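Local coordinates for protein transcriptional regulator, LacI family (Corynebacterium glutamicum, PDB 3H5T) that activates transcription of ino1 in an inositol-dependent manner and regulates other genes probably involved in making inositol-derived cell-wall components and mycothiol, by binding a palindromic promoter motif, at residues 26-29 with 30-34; 34-38 with 39-43; 45-48 with 49-53; 290-294 with 295-299; 249-252 with 253-256. One frame throughout, in Å; residues are numbered along the deposited sequence.

The five local contacts fall into two groups. Contacts 1, 2 and 3 follow one another through the DNA-binding headpiece: contact 1 closes helix 23-31 within the helix-turn-helix motif, contact 2 starts helix 38-50 and contact 3 ends it. Contacts 1 and 2, centres about 8 Å apart, share Glu-34, and Ala-29 O packs 3.3 Å from Arg-41 NE. Contact 3 is about 15 Å from each of them, centre to centre, and meets contact 1 where Tyr-30 OH packs against Tyr-53 CE2. Contacts 4 and 5 lie in the sugar-binding-type core, their centres about 20 Å apart. No contact of one group touches the other; contacts 3 and 5 stay about 39 Å apart at their nearest atoms.

Contact 1: residues 26-29 with 30-34; sequences VSNA and YNRPE
Tyr-30 lies against the helical turn before it and meets Val-26 along its ring edge: Tyr-30 CD2 is 3.3 Å from Val-26 O, which sits close to the ring plane. The first torsion explains this, for CG stands beside the backbone N and anti to the carbonyl carbon (chi1 -71°), and the ring is carried back along the helix. Its CE2 then meets CG1 of Val-26 at 4.2 Å, an apolar contact, while Tyr-30 CD2 passes CB of Ala-29 at 4.3 Å.

The backbone of the same residue is held by Ser-27 O, which accepts two bonds. Asn-31 N approaches it at 2.9 Å in the carbonyl plane, whereas Tyr-30 N comes to Ser-27 O at 2.7 Å from above that plane, 51° out of it. This final turn belongs to the second helix of the helix-turn-helix motif, the recognition helix in LacI-type headpieces. Val-26 touches Leu-12, Ile-15 and Ala-16 of the motif's first helix, and Tyr-30 extends to Ala-48 of helix 38-50.

On another side of the turn, Asn-28 and Arg-32 run side by side in the same direction, their amide and guanidinium planes 64° apart. Asn-28 OD1 sits at the guanidinium edge, in its plane and 3.6 Å from Arg-32 NE. The arginine chain bends at chi3, and Glu-34 OE2 stands 4.2 Å above the guanidinium plane, over its centre. Arg-32 is also where the chain first leaves helical geometry; its N still donates to Asn-28 O, although the position of that oxygen is less certain.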
loop_
_atom_site.group_PDB
_atom_site.type_symbol
_atom_site.label_atom_id
_atom_site.label_comp_id
_atom_site.label_asym_id
_atom_site.label_seq_id
_atom_site.Cartn_x
_atom_site.Cartn_y
_atom_site.Cartn_z
ATOM N N VAL A 26 -33.246 4.096 -27.747
ATOM C CA VAL A 26 -32.740 3.193 -26.711
ATOM C C VAL A 26 -32.977 3.780 -25.322
ATOM O O VAL A 26 -33.379 3.074 -24.401
ATOM C CB VAL A 26 -31.212 2.923 -26.888
ATOM C CG1 VAL A 26 -30.693 2.040 -25.736
ATOM C CG2 VAL A 26 -30.955 2.255 -28.227
ATOM N N SER A 27 -32.723 5.076 -25.179
ATOM C CA SER A 27 -32.923 5.751 -23.902
ATOM C C SER A 27 -34.389 5.666 -23.454
ATOM O O SER A 27 -34.676 5.332 -22.297
ATOM C CB SER A 27 -32.501 7.215 -24.013
ATOM O OG SER A 27 -32.516 7.832 -22.745
ATOM N N ASN A 28 -35.313 5.960 -24.367
ATOM C CA ASN A 28 -36.734 5.912 -24.043
ATOM C C ASN A 28 -37.105 4.549 -23.477
ATOM O O ASN A 28 -37.956 4.435 -22.601
ATOM C CB ASN A 28 -37.576 6.215 -25.282
ATOM C CG ASN A 28 -37.427 7.648 -25.739
ATOM O OD1 ASN A 28 -37.006 8.504 -24.971
ATOM N ND2 ASN A 28 -37.788 7.922 -26.984
ATOM N N ALA A 29 -36.452 3.511 -23.979
ATOM C CA ALA A 29 -36.713 2.164 -23.504
ATOM C C ALA A 29 -36.509 2.117 -21.991
ATOM O O ALA A 29 -37.174 1.358 -21.296
ATOM C CB ALA A 29 -35.770 1.181 -24.191
ATOM N N TYR A 30 -35.593 2.949 -21.495
ATOM C CA TYR A 30 -35.272 3.004 -20.069
ATOM C C TYR A 30 -35.995 4.064 -19.256
ATOM O O TYR A 30 -36.439 3.779 -18.147
ATOM C CB TYR A 30 -33.757 3.200 -19.877
ATOM C CG TYR A 30 -32.943 1.981 -20.243
ATOM C CD1 TYR A 30 -32.726 0.965 -19.315
ATOM C CD2 TYR A 30 -32.449 1.809 -21.535
ATOM C CE1 TYR A 30 -32.045 -0.194 -19.663
ATOM C CE2 TYR A 30 -31.764 0.655 -21.893
ATOM C CZ TYR A 30 -31.570 -0.343 -20.950
ATOM O OH TYR A 30 -30.918 -1.497 -21.298
ATOM N N ASN A 31 -36.108 5.275 -19.808
ATOM C CA ASN A 31 -36.719 6.413 -19.109
ATOM C C ASN A 31 -38.111 6.883 -19.557
ATOM O O ASN A 31 -38.778 7.619 -18.830
ATOM C CB ASN A 31 -35.774 7.621 -19.173
ATOM C CG ASN A 31 -34.318 7.245 -18.960
ATOM O OD1 ASN A 31 -33.573 7.023 -19.914
ATOM N ND2 ASN A 31 -33.907 7.166 -17.708
ATOM N N ARG A 32 -38.540 6.482 -20.749
ATOM C CA ARG A 32 -39.840 6.892 -21.283
ATOM C C ARG A 32 -40.430 5.743 -22.104
ATOM O O ARG A 32 -40.609 5.858 -23.320
ATOM C CB ARG A 32 -39.661 8.135 -22.161
ATOM C CG ARG A 32 -39.193 9.372 -21.401
ATOM C CD ARG A 32 -38.561 10.398 -22.336
ATOM N NE ARG A 32 -39.428 10.752 -23.461
ATOM C CZ ARG A 32 -40.497 11.540 -23.376
ATOM N NH1 ARG A 32 -40.841 12.076 -22.210
ATOM N NH2 ARG A 32 -41.235 11.774 -24.453
ATOM N N PRO A 33 -40.756 4.624 -21.437
ATOM C CA PRO A 33 -41.321 3.412 -22.040
ATOM C C PRO A 33 -42.508 3.667 -22.953
ATOM O O PRO A 33 -42.637 3.035 -24.005
ATOM C CB PRO A 33 -41.718 2.570 -20.829
ATOM C CG PRO A 33 -40.795 3.049 -19.749
ATOM C CD PRO A 33 -40.783 4.532 -19.967
ATOM N N GLU A 34 -43.371 4.598 -22.550
ATOM C CA GLU A 34 -44.562 4.914 -23.328
ATOM C C GLU A 34 -44.275 5.459 -24.734
ATOM O O GLU A 34 -45.149 5.436 -25.598
ATOM C CB GLU A 34 -45.471 5.890 -22.549
ATOM C CG GLU A 34 -44.985 7.343 -22.408
ATOM C CD GLU A 34 -43.736 7.508 -21.549
ATOM O OE1 GLU A 34 -43.594 6.804 -20.526
ATOM O OE2 GLU A 34 -42.897 8.372 -21.891
#

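Contact 2: residues 34-38 with 39-43; sequences EQLSA and ELRQR
Ser-37 caps helix 38-50 with its own side chain: OG accepts a weak bond from Leu-40 N at 3.3 Å. The hydroxyl reaches that N-H because it stands between the backbone N and the carbonyl carbon (chi1 61°). Two ordinary helical bonds follow, Arg-41 N donating to Ser-37 O at 3.1 Å and Gln-42 N donating to Ala-38 O at 3.3 Å.

The capped helix is the third of the LacI-type headpiece, and it packs on the helix-turn-helix through residues such as Leu-40, which touches Thr-25 of helix 23-31.

Apolar contacts join the loop to the same turn. Leu-36 crosses Arg-41 at about a right angle, bringing CD1 within 3.4 Å of Arg-41 CB and over the start of the extended arginine chain, with Arg-41 CG 4.0 Å from Leu-36 CD1. The other branch, Leu-36 CD2, meets Leu-40 CD2 at 4.2 Å.

A carboxylate lies across the helix start as well. The chain of Glu-39 bends at chi2 (85°) and folds back over the preceding residue, where its OE2 rests 3.4 Å from Ala-38 CB.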
loop_
_atom_site.group_PDB
_atom_site.type_symbol
_atom_site.label_atom_id
_atom_site.label_comp_id
_atom_site.label_asym_id
_atom_site.label_seq_id
_atom_site.Cartn_x
_atom_site.Cartn_y
_atom_site.Cartn_z
ATOM N N GLU A 34 -43.371 4.598 -22.550
ATOM C CA GLU A 34 -44.562 4.914 -23.328
ATOM C C GLU A 34 -44.275 5.459 -24.734
ATOM O O GLU A 34 -45.149 5.436 -25.598
ATOM C CB GLU A 34 -45.471 5.890 -22.549
ATOM C CG GLU A 34 -44.985 7.343 -22.408
ATOM C CD GLU A 34 -43.736 7.508 -21.549
ATOM O OE1 GLU A 34 -43.594 6.804 -20.526
ATOM O OE2 GLU A 34 -42.897 8.372 -21.891
ATOM N N GLN A 35 -43.049 5.923 -24.966
ATOM C CA GLN A 35 -42.663 6.476 -26.267
ATOM C C GLN A 35 -42.451 5.433 -27.369
ATOM O O GLN A 35 -42.202 5.786 -28.520
ATOM C CB GLN A 35 -41.382 7.305 -26.122
ATOM C CG GLN A 35 -41.553 8.613 -25.363
ATOM C CD GLN A 35 -42.037 9.738 -26.248
ATOM O OE1 GLN A 35 -41.328 10.181 -27.155
ATOM N NE2 GLN A 35 -43.250 10.206 -25.997
ATOM N N LEU A 36 -42.534 4.155 -27.020
ATOM C CA LEU A 36 -42.339 3.101 -28.007
ATOM C C LEU A 36 -43.189 1.873 -27.705
ATOM O O LEU A 36 -43.694 1.718 -26.596
ATOM C CB LEU A 36 -40.850 2.730 -28.095
ATOM C CG LEU A 36 -40.025 2.622 -26.809
ATOM C CD1 LEU A 36 -40.619 1.574 -25.883
ATOM C CD2 LEU A 36 -38.597 2.279 -27.161
ATOM N N SER A 37 -43.351 1.002 -28.697
ATOM C CA SER A 37 -44.164 -0.202 -28.520
ATOM C C SER A 37 -43.553 -1.178 -27.516
ATOM O O SER A 37 -42.347 -1.168 -27.289
ATOM C CB SER A 37 -44.352 -0.910 -29.865
ATOM O OG SER A 37 -43.103 -1.301 -30.401
ATOM N N ALA A 38 -44.391 -2.017 -26.915
ATOM C CA ALA A 38 -43.921 -3.001 -25.947
ATOM C C ALA A 38 -42.935 -3.972 -26.599
ATOM O O ALA A 38 -42.078 -4.551 -25.923
ATOM C CB ALA A 38 -45.097 -3.767 -25.372
ATOM N N GLU A 39 -43.053 -4.141 -27.913
ATOM C CA GLU A 39 -42.174 -5.049 -28.643
ATOM C C GLU A 39 -40.766 -4.487 -28.892
ATOM O O GLU A 39 -39.781 -5.222 -28.795
ATOM C CB GLU A 39 -42.816 -5.456 -29.970
ATOM C CG GLU A 39 -44.118 -6.239 -29.817
ATOM C CD GLU A 39 -45.360 -5.357 -29.649
ATOM O OE1 GLU A 39 -46.280 -5.478 -30.485
ATOM O OE2 GLU A 39 -45.432 -4.553 -28.695
ATOM N N LEU A 40 -40.667 -3.196 -29.214
ATOM C CA LEU A 40 -39.361 -2.587 -29.452
ATOM C C LEU A 40 -38.639 -2.364 -28.127
ATOM O O LEU A 40 -37.409 -2.410 -28.066
ATOM C CB LEU A 40 -39.491 -1.248 -30.196
ATOM C CG LEU A 40 -38.156 -0.532 -30.498
ATOM C CD1 LEU A 40 -37.305 -1.380 -31.442
ATOM C CD2 LEU A 40 -38.418 0.849 -31.127
ATOM N N ARG A 41 -39.401 -2.125 -27.065
ATOM C CA ARG A 41 -38.798 -1.902 -25.759
ATOM C C ARG A 41 -38.135 -3.201 -25.323
ATOM O O ARG A 41 -36.988 -3.209 -24.866
ATOM C CB ARG A 41 -39.862 -1.492 -24.748
ATOM C CG ARG A 41 -39.340 -1.243 -23.353
ATOM C CD ARG A 41 -40.458 -0.775 -22.437
ATOM N NE ARG A 41 -39.948 -0.471 -21.103
ATOM C CZ ARG A 41 -39.594 -1.387 -20.210
ATOM N NH1 ARG A 41 -39.704 -2.678 -20.495
ATOM N NH2 ARG A 41 -39.099 -1.012 -19.039
ATOM N N GLN A 42 -38.860 -4.300 -25.486
ATOM C CA GLN A 42 -38.344 -5.609 -25.121
ATOM C C GLN A 42 -37.099 -5.947 -25.943
ATOM O O GLN A 42 -36.116 -6.462 -25.409
ATOM C CB GLN A 42 -39.414 -6.680 -25.334
ATOM C CG GLN A 42 -39.071 -7.967 -24.631
ATOM C CD GLN A 42 -38.797 -7.730 -23.154
ATOM O OE1 GLN A 42 -39.706 -7.396 -22.388
ATOM N NE2 GLN A 42 -37.538 -7.884 -22.750
ATOM N N ARG A 43 -37.142 -5.654 -27.240
ATOM C CA ARG A 43 -35.999 -5.913 -28.113
ATOM C C ARG A 43 -34.764 -5.113 -27.665
ATOM O O ARG A 43 -33.645 -5.627 -27.653
ATOM C CB ARG A 43 -36.349 -5.559 -29.563
ATOM C CG ARG A 43 -35.303 -6.007 -30.570
ATOM C CD ARG A 43 -35.706 -5.613 -31.973
ATOM N NE ARG A 43 -36.961 -6.241 -32.358
ATOM C CZ ARG A 43 -37.097 -7.535 -32.627
ATOM N NH1 ARG A 43 -36.046 -8.348 -32.559
ATOM N NH2 ARG A 43 -38.290 -8.016 -32.959
#

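Contact 3: residues 45-48 with 49-53; sequences LDTA and EDMGY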
loop_
_atom_site.group_PDB
_atom_site.type_symbol
_atom_site.label_atom_id
_atom_site.label_comp_id
_atom_site.label_asym_id
_atom_site.label_seq_id
_atom_site.Cartn_x
_atom_site.Cartn_y
_atom_site.Cartn_z
ATOM N N LEU A 45 -34.229 -3.947 -24.636
ATOM C CA LEU A 45 -33.823 -4.496 -23.349
ATOM C C LEU A 45 -33.063 -5.819 -23.483
ATOM O O LEU A 45 -32.053 -6.028 -22.810
ATOM C CB LEU A 45 -35.048 -4.690 -22.456
ATOM C CG LEU A 45 -35.749 -3.405 -22.014
ATOM C CD1 LEU A 45 -36.852 -3.757 -21.017
ATOM C CD2 LEU A 45 -34.734 -2.443 -21.377
ATOM N N ASP A 46 -33.542 -6.710 -24.351
ATOM C CA ASP A 46 -32.884 -7.994 -24.547
ATOM C C ASP A 46 -31.543 -7.805 -25.230
ATOM O O ASP A 46 -30.578 -8.490 -24.900
ATOM C CB ASP A 46 -33.754 -8.938 -25.380
ATOM C CG ASP A 46 -35.045 -9.316 -24.677
ATOM O OD1 ASP A 46 -35.079 -9.323 -23.425
ATOM O OD2 ASP A 46 -36.025 -9.623 -25.381
ATOM N N THR A 47 -31.481 -6.887 -26.194
ATOM C CA THR A 47 -30.226 -6.608 -26.881
ATOM C C THR A 47 -29.221 -6.070 -25.850
ATOM O O THR A 47 -28.025 -6.329 -25.943
ATOM C CB THR A 47 -30.418 -5.568 -28.017
ATOM O OG1 THR A 47 -31.194 -6.144 -29.073
ATOM C CG2 THR A 47 -29.085 -5.134 -28.577
ATOM N N ALA A 48 -29.713 -5.326 -24.861
ATOM C CA ALA A 48 -28.852 -4.787 -23.818
ATOM C C ALA A 48 -28.347 -5.958 -22.973
ATOM O O ALA A 48 -27.197 -5.992 -22.538
ATOM C CB ALA A 48 -29.630 -3.812 -22.950
ATOM N N GLU A 49 -29.224 -6.924 -22.751
ATOM C CA GLU A 49 -28.880 -8.097 -21.971
ATOM C C GLU A 49 -27.784 -8.894 -22.666
ATOM O O GLU A 49 -26.799 -9.271 -22.037
ATOM C CB GLU A 49 -30.128 -8.950 -21.778
ATOM C CG GLU A 49 -29.953 -10.225 -20.999
ATOM C CD GLU A 49 -31.296 -10.808 -20.606
ATOM O OE1 GLU A 49 -32.216 -10.814 -21.454
ATOM O OE2 GLU A 49 -31.433 -11.261 -19.453
ATOM N N ASP A 50 -27.956 -9.144 -23.964
ATOM C CA ASP A 50 -26.975 -9.889 -24.751
ATOM C C ASP A 50 -25.606 -9.221 -24.665
ATOM O O ASP A 50 -24.563 -9.859 -24.827
ATOM C CB ASP A 50 -27.392 -9.942 -26.228
ATOM C CG ASP A 50 -28.768 -10.556 -26.431
ATOM O OD1 ASP A 50 -29.081 -11.557 -25.749
ATOM O OD2 ASP A 50 -29.530 -10.048 -27.285
ATOM N N MET A 51 -25.628 -7.925 -24.397
ATOM C CA MET A 51 -24.425 -7.115 -24.327
ATOM C C MET A 51 -23.826 -7.061 -22.928
ATOM O O MET A 51 -22.749 -6.510 -22.725
ATOM C CB MET A 51 -24.780 -5.710 -24.799
ATOM C CG MET A 51 -23.655 -4.899 -25.372
ATOM S SD MET A 51 -24.387 -3.435 -26.110
ATOM C CE MET A 51 -25.101 -4.184 -27.629
ATOM N N GLY A 52 -24.530 -7.637 -21.963
ATOM C CA GLY A 52 -24.045 -7.621 -20.599
ATOM C C GLY A 52 -24.317 -6.296 -19.913
ATOM O O GLY A 52 -23.800 -6.043 -18.824
ATOM N N TYR A 53 -25.125 -5.446 -20.545
ATOM C CA TYR A 53 -25.460 -4.151 -19.965
ATOM C C TYR A 53 -26.665 -4.271 -19.041
ATOM O O TYR A 53 -27.753 -4.654 -19.471
ATOM C CB TYR A 53 -25.759 -3.128 -21.063
ATOM C CG TYR A 53 -26.221 -1.791 -20.523
ATOM C CD1 TYR A 53 -25.430 -1.071 -19.622
ATOM C CD2 TYR A 53 -27.446 -1.246 -20.906
ATOM C CE1 TYR A 53 -25.847 0.162 -19.118
ATOM C CE2 TYR A 53 -27.872 -0.015 -20.409
ATOM C CZ TYR A 53 -27.067 0.684 -19.516
ATOM O OH TYR A 53 -27.471 1.911 -19.034
#
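Glu-49 and Asp-46 lie side by side on the last turns of helix 38-50, the third helix of the LacI-type headpiece, which ends in a Schellman motif. From its root, Glu-49 CB is set against the preceding turn, 3.2 Å from Asp-46 O and 3.6 Å from Leu-45 O. CG then stands anti to the backbone N (chi1 179°), and the extended chain beyond it runs the same way as Asp-46. At the tip, OE1 comes to 3.8 Å from Asp-46 OD1, the two carboxylate planes only 19° apart. Such closeness of like charges would be unfavourable if both were ionised; Asp-46 OD1 also has a partner of opposite polarity, accepting a hydrogen bond from Gln-42 NE2.

The backbone of Glu-49 serves both ends of the turn. Its N donates to Leu-45 O, and its carbonyl accepts from Gly-52 N at 2.8 Å. Gly-52 takes a positive phi (80°) that reverses the chain, and Tyr-53 N then donates back to Ala-48 O at 2.9 Å, completing the Schellman pair. Met-51, just before the glycine, turns toward the helix and touches Ile-15 of helix 11-19, its CE lying 4.2 Å from Thr-47 CG2. Beyond the reversal the Tyr-53 ring starts beside Ala-48 and leads away from it, presenting its edge: Ala-48 CB lies in the ring plane, 3.9 Å from Tyr-53 CD2.

Contact 4: residues 290-294 with 295-299; sequences VGKSA and PADLS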
loop_
_atom_site.group_PDB
_atom_site.type_symbol
_atom_site.label_atom_id
_atom_site.label_comp_id
_atom_site.label_asym_id
_atom_site.label_seq_id
_atom_site.Cartn_x
_atom_site.Cartn_y
_atom_site.Cartn_z
ATOM N N VAL A 290 18.925 22.253 -1.451
ATOM C CA VAL A 290 20.335 22.593 -1.333
ATOM C C VAL A 290 21.029 22.641 -2.690
ATOM O O VAL A 290 22.253 22.564 -2.775
ATOM C CB VAL A 290 21.073 21.593 -0.402
ATOM C CG1 VAL A 290 20.487 21.673 0.994
ATOM C CG2 VAL A 290 20.967 20.168 -0.947
ATOM N N GLY A 291 20.234 22.763 -3.751
ATOM C CA GLY A 291 20.785 22.859 -5.092
ATOM C C GLY A 291 21.232 21.573 -5.759
ATOM O O GLY A 291 21.578 21.580 -6.944
ATOM N N LYS A 292 21.230 20.470 -5.017
ATOM C CA LYS A 292 21.646 19.187 -5.570
ATOM C C LYS A 292 20.450 18.445 -6.169
ATOM O O LYS A 292 19.308 18.887 -6.042
ATOM C CB LYS A 292 22.296 18.334 -4.479
ATOM C CG LYS A 292 23.462 19.001 -3.742
ATOM C CD LYS A 292 23.987 18.087 -2.638
ATOM C CE LYS A 292 25.115 18.723 -1.830
ATOM N NZ LYS A 292 24.667 19.911 -1.041
ATOM N N SER A 293 20.719 17.320 -6.825
ATOM C CA SER A 293 19.673 16.514 -7.444
ATOM C C SER A 293 20.150 15.067 -7.494
ATOM O O SER A 293 21.256 14.773 -7.051
ATOM C CB SER A 293 19.387 17.015 -8.866
ATOM O OG SER A 293 20.480 16.757 -9.736
ATOM N N ALA A 294 19.327 14.172 -8.038
ATOM C CA ALA A 294 19.682 12.758 -8.130
ATOM C C ALA A 294 19.501 12.206 -9.543
ATOM O O ALA A 294 18.514 12.510 -10.212
ATOM C CB ALA A 294 18.844 11.950 -7.154
ATOM N N PRO A 295 20.459 11.395 -10.026
ATOM C CA PRO A 295 21.689 10.948 -9.365
ATOM C C PRO A 295 22.633 12.130 -9.155
ATOM O O PRO A 295 22.450 12.919 -8.235
ATOM C CB PRO A 295 22.264 9.932 -10.353
ATOM C CG PRO A 295 21.081 9.488 -11.149
ATOM C CD PRO A 295 20.331 10.763 -11.348
ATOM N N ALA A 296 23.640 12.248 -10.014
ATOM C CA ALA A 296 24.592 13.353 -9.936
ATOM C C ALA A 296 25.197 13.523 -8.546
ATOM O O ALA A 296 26.352 13.174 -8.319
ATOM C CB ALA A 296 23.915 14.652 -10.374
ATOM N N ASP A 297 24.412 14.069 -7.624
ATOM C CA ASP A 297 24.863 14.287 -6.255
ATOM C C ASP A 297 24.587 13.104 -5.332
ATOM O O ASP A 297 25.302 12.894 -4.354
ATOM C CB ASP A 297 24.188 15.530 -5.672
ATOM C CG ASP A 297 24.404 16.761 -6.522
ATOM O OD1 ASP A 297 25.566 17.209 -6.636
ATOM O OD2 ASP A 297 23.410 17.273 -7.081
ATOM N N LEU A 298 23.553 12.328 -5.641
ATOM C CA LEU A 298 23.197 11.197 -4.789
ATOM C C LEU A 298 22.336 10.169 -5.534
ATOM O O LEU A 298 21.438 10.531 -6.292
ATOM C CB LEU A 298 22.435 11.734 -3.565
ATOM C CG LEU A 298 22.276 10.943 -2.261
ATOM C CD1 LEU A 298 21.427 9.717 -2.487
ATOM C CD2 LEU A 298 23.652 10.575 -1.719
ATOM N N SER A 299 22.626 8.889 -5.326
ATOM C CA SER A 299 21.840 7.828 -5.949
ATOM C C SER A 299 20.828 7.346 -4.910
ATOM O O SER A 299 21.195 7.056 -3.768
ATOM C CB SER A 299 22.735 6.662 -6.372
ATOM O OG SER A 299 23.572 7.028 -7.450
#
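A cis peptide joins Ala-294 to Pro-295, and the chain then folds through a type II' beta turn from Pro-295 to Leu-298. This compact loop is an alpha-to-beta connection of the periplasmic-binding-protein-like core, leading from helix 277-289 into strand 299-302 at the edge of the five-stranded sheet. Ala-294 settles on Leu-284 and Leu-287 of that helix; Leu-298 also touches Leu-287, and reaches Val-272 of the neighbouring strand.

Asp-297 ties the two arms of the loop together. Its CG stands beside the backbone N and anti to the carbonyl carbon (chi1 -55°), and this turns the carboxylate to the opposing arm, where OD2 accepts from Ser-293 N at 2.7 Å. The anti lone pair is used, on the side away from OD1, and the bond is fairly straight at 154°. A backbone bond from Asp-297 N to Ser-293 O, at 3.3 Å, appears to run alongside, though the place of that nitrogen is less sure.

Lys-292 crosses the aspartate at about a right angle and touches it with the aliphatic part of its chain, CB lying 3.3 Å and CG 3.7 Å from Asp-297 CG. The chain then leads away from the carboxylate, leaving Lys-292 NZ 6.3 Å from Asp-297 OD1.

Contact 5: residues 249-252 with 253-256; sequences INNR and QHNF
Ile-249 leans over the imidazole of His-254, its CB 3.6 Å from His-254 CD2 and its CG2 4.2 Å above one face of the ring, displaced toward the rim. The isoleucine carbonyl adds to this, Ile-249 O lying 3.3 Å from His-254 CB.

Asn-250 directs its side chain to the amide of Asn-255, one turn into the helix, and its ND2 makes a weak hydrogen bond with Tyr-81 OH, at the start of helix 81-84, which follows strand 70-75 of the seven-stranded sheet, in the other subdomain.

Asn-251 occupies the N-cap position of helix 252-265, yet its side chain makes no capping bond. With CG anti to the carbonyl carbon (chi1 -73°), the amide is turned backwards, and ND2 donates to Asn-250 O at 2.9 Å from above the carbonyl plane, 53° out of it. That amide runs beside the imidazole of His-254, the planes 61° apart.

Arg-252 begins the helix, its O accepting a weak bond from Phe-256 N at 3.3 Å. Its extended chain carries the guanidinium to a salt bridge with Glu-285 of helix 277-289.

Polar groups at this helix start therefore bind the preceding residue's carbonyl, a neighbouring helix and, weakly, the other subdomain, while Ile-249 and His-254 make van der Waals packing.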
loop_
_atom_site.group_PDB
_atom_site.type_symbol
_atom_site.label_atom_id
_atom_site.label_comp_id
_atom_site.label_asym_id
_atom_site.label_seq_id
_atom_site.Cartn_x
_atom_site.Cartn_y
_atom_site.Cartn_z
ATOM N N ILE A 249 6.284 9.164 12.030
ATOM C CA ILE A 249 5.109 9.584 11.285
ATOM C C ILE A 249 5.528 9.747 9.827
ATOM O O ILE A 249 6.526 10.399 9.531
ATOM C CB ILE A 249 4.556 10.919 11.833
ATOM C CG1 ILE A 249 3.981 10.689 13.227
ATOM C CG2 ILE A 249 3.501 11.488 10.894
ATOM C CD1 ILE A 249 3.693 11.948 13.982
ATOM N N ASN A 250 4.779 9.131 8.918
ATOM C CA ASN A 250 5.095 9.216 7.491
ATOM C C ASN A 250 4.338 10.376 6.835
ATOM O O ASN A 250 3.196 10.218 6.409
ATOM C CB ASN A 250 4.761 7.881 6.803
ATOM C CG ASN A 250 5.288 7.800 5.369
ATOM O OD1 ASN A 250 6.403 8.208 5.087
ATOM N ND2 ASN A 250 4.484 7.243 4.469
ATOM N N ASN A 251 4.994 11.537 6.783
ATOM C CA ASN A 251 4.452 12.771 6.191
ATOM C C ASN A 251 5.419 13.334 5.170
ATOM O O ASN A 251 6.580 12.940 5.105
ATOM C CB ASN A 251 4.279 13.879 7.235
ATOM C CG ASN A 251 3.135 13.637 8.151
ATOM O OD1 ASN A 251 2.816 14.478 8.993
ATOM N ND2 ASN A 251 2.500 12.483 8.010
ATOM N N ARG A 252 4.939 14.300 4.402
ATOM C CA ARG A 252 5.770 14.952 3.413
ATOM C C ARG A 252 6.813 15.762 4.185
ATOM O O ARG A 252 7.970 15.841 3.782
ATOM C CB ARG A 252 4.912 15.865 2.526
ATOM C CG ARG A 252 5.675 16.570 1.420
ATOM C CD ARG A 252 4.723 17.330 0.499
ATOM N NE ARG A 252 5.428 18.199 -0.439
ATOM C CZ ARG A 252 6.156 19.252 -0.080
ATOM N NH1 ARG A 252 6.279 19.572 1.203
ATOM N NH2 ARG A 252 6.761 19.991 -1.002
ATOM N N GLN A 253 6.397 16.334 5.313
ATOM C CA GLN A 253 7.282 17.138 6.154
ATOM C C GLN A 253 8.292 16.315 6.953
ATOM O O GLN A 253 9.431 16.735 7.128
ATOM C CB GLN A 253 6.462 18.001 7.115
ATOM C CG GLN A 253 7.301 18.936 7.979
ATOM C CD GLN A 253 8.121 19.925 7.154
ATOM O OE1 GLN A 253 7.601 20.587 6.242
ATOM N NE2 GLN A 253 9.407 20.037 7.478
ATOM N N HIS A 254 7.877 15.158 7.454
ATOM C CA HIS A 254 8.774 14.297 8.216
ATOM C C HIS A 254 9.740 13.577 7.280
ATOM O O HIS A 254 10.894 13.340 7.644
ATOM C CB HIS A 254 7.986 13.259 9.019
ATOM C CG HIS A 254 7.356 13.799 10.267
ATOM N ND1 HIS A 254 6.655 14.986 10.297
ATOM C CD2 HIS A 254 7.275 13.284 11.517
ATOM C CE1 HIS A 254 6.167 15.178 11.508
ATOM N NE2 HIS A 254 6.528 14.159 12.268
ATOM N N ASN A 255 9.271 13.221 6.084
ATOM C CA ASN A 255 10.125 12.539 5.113
ATOM C C ASN A 255 11.279 13.462 4.743
ATOM O O ASN A 255 12.401 13.019 4.528
ATOM C CB ASN A 255 9.355 12.179 3.834
ATOM C CG ASN A 255 8.261 11.159 4.071
ATOM O OD1 ASN A 255 8.358 10.316 4.972
ATOM N ND2 ASN A 255 7.221 11.216 3.251
ATOM N N PHE A 256 10.974 14.753 4.664
ATOM C CA PHE A 256 11.955 15.782 4.336
ATOM C C PHE A 256 12.976 15.896 5.473
ATOM O O PHE A 256 14.183 15.782 5.261
ATOM C CB PHE A 256 11.243 17.123 4.148
ATOM C CG PHE A 256 12.172 18.276 3.917
ATOM C CD1 PHE A 256 12.545 18.637 2.630
ATOM C CD2 PHE A 256 12.677 19.001 4.995
ATOM C CE1 PHE A 256 13.414 19.711 2.416
ATOM C CE2 PHE A 256 13.543 20.072 4.796
ATOM C CZ PHE A 256 13.914 20.431 3.507
#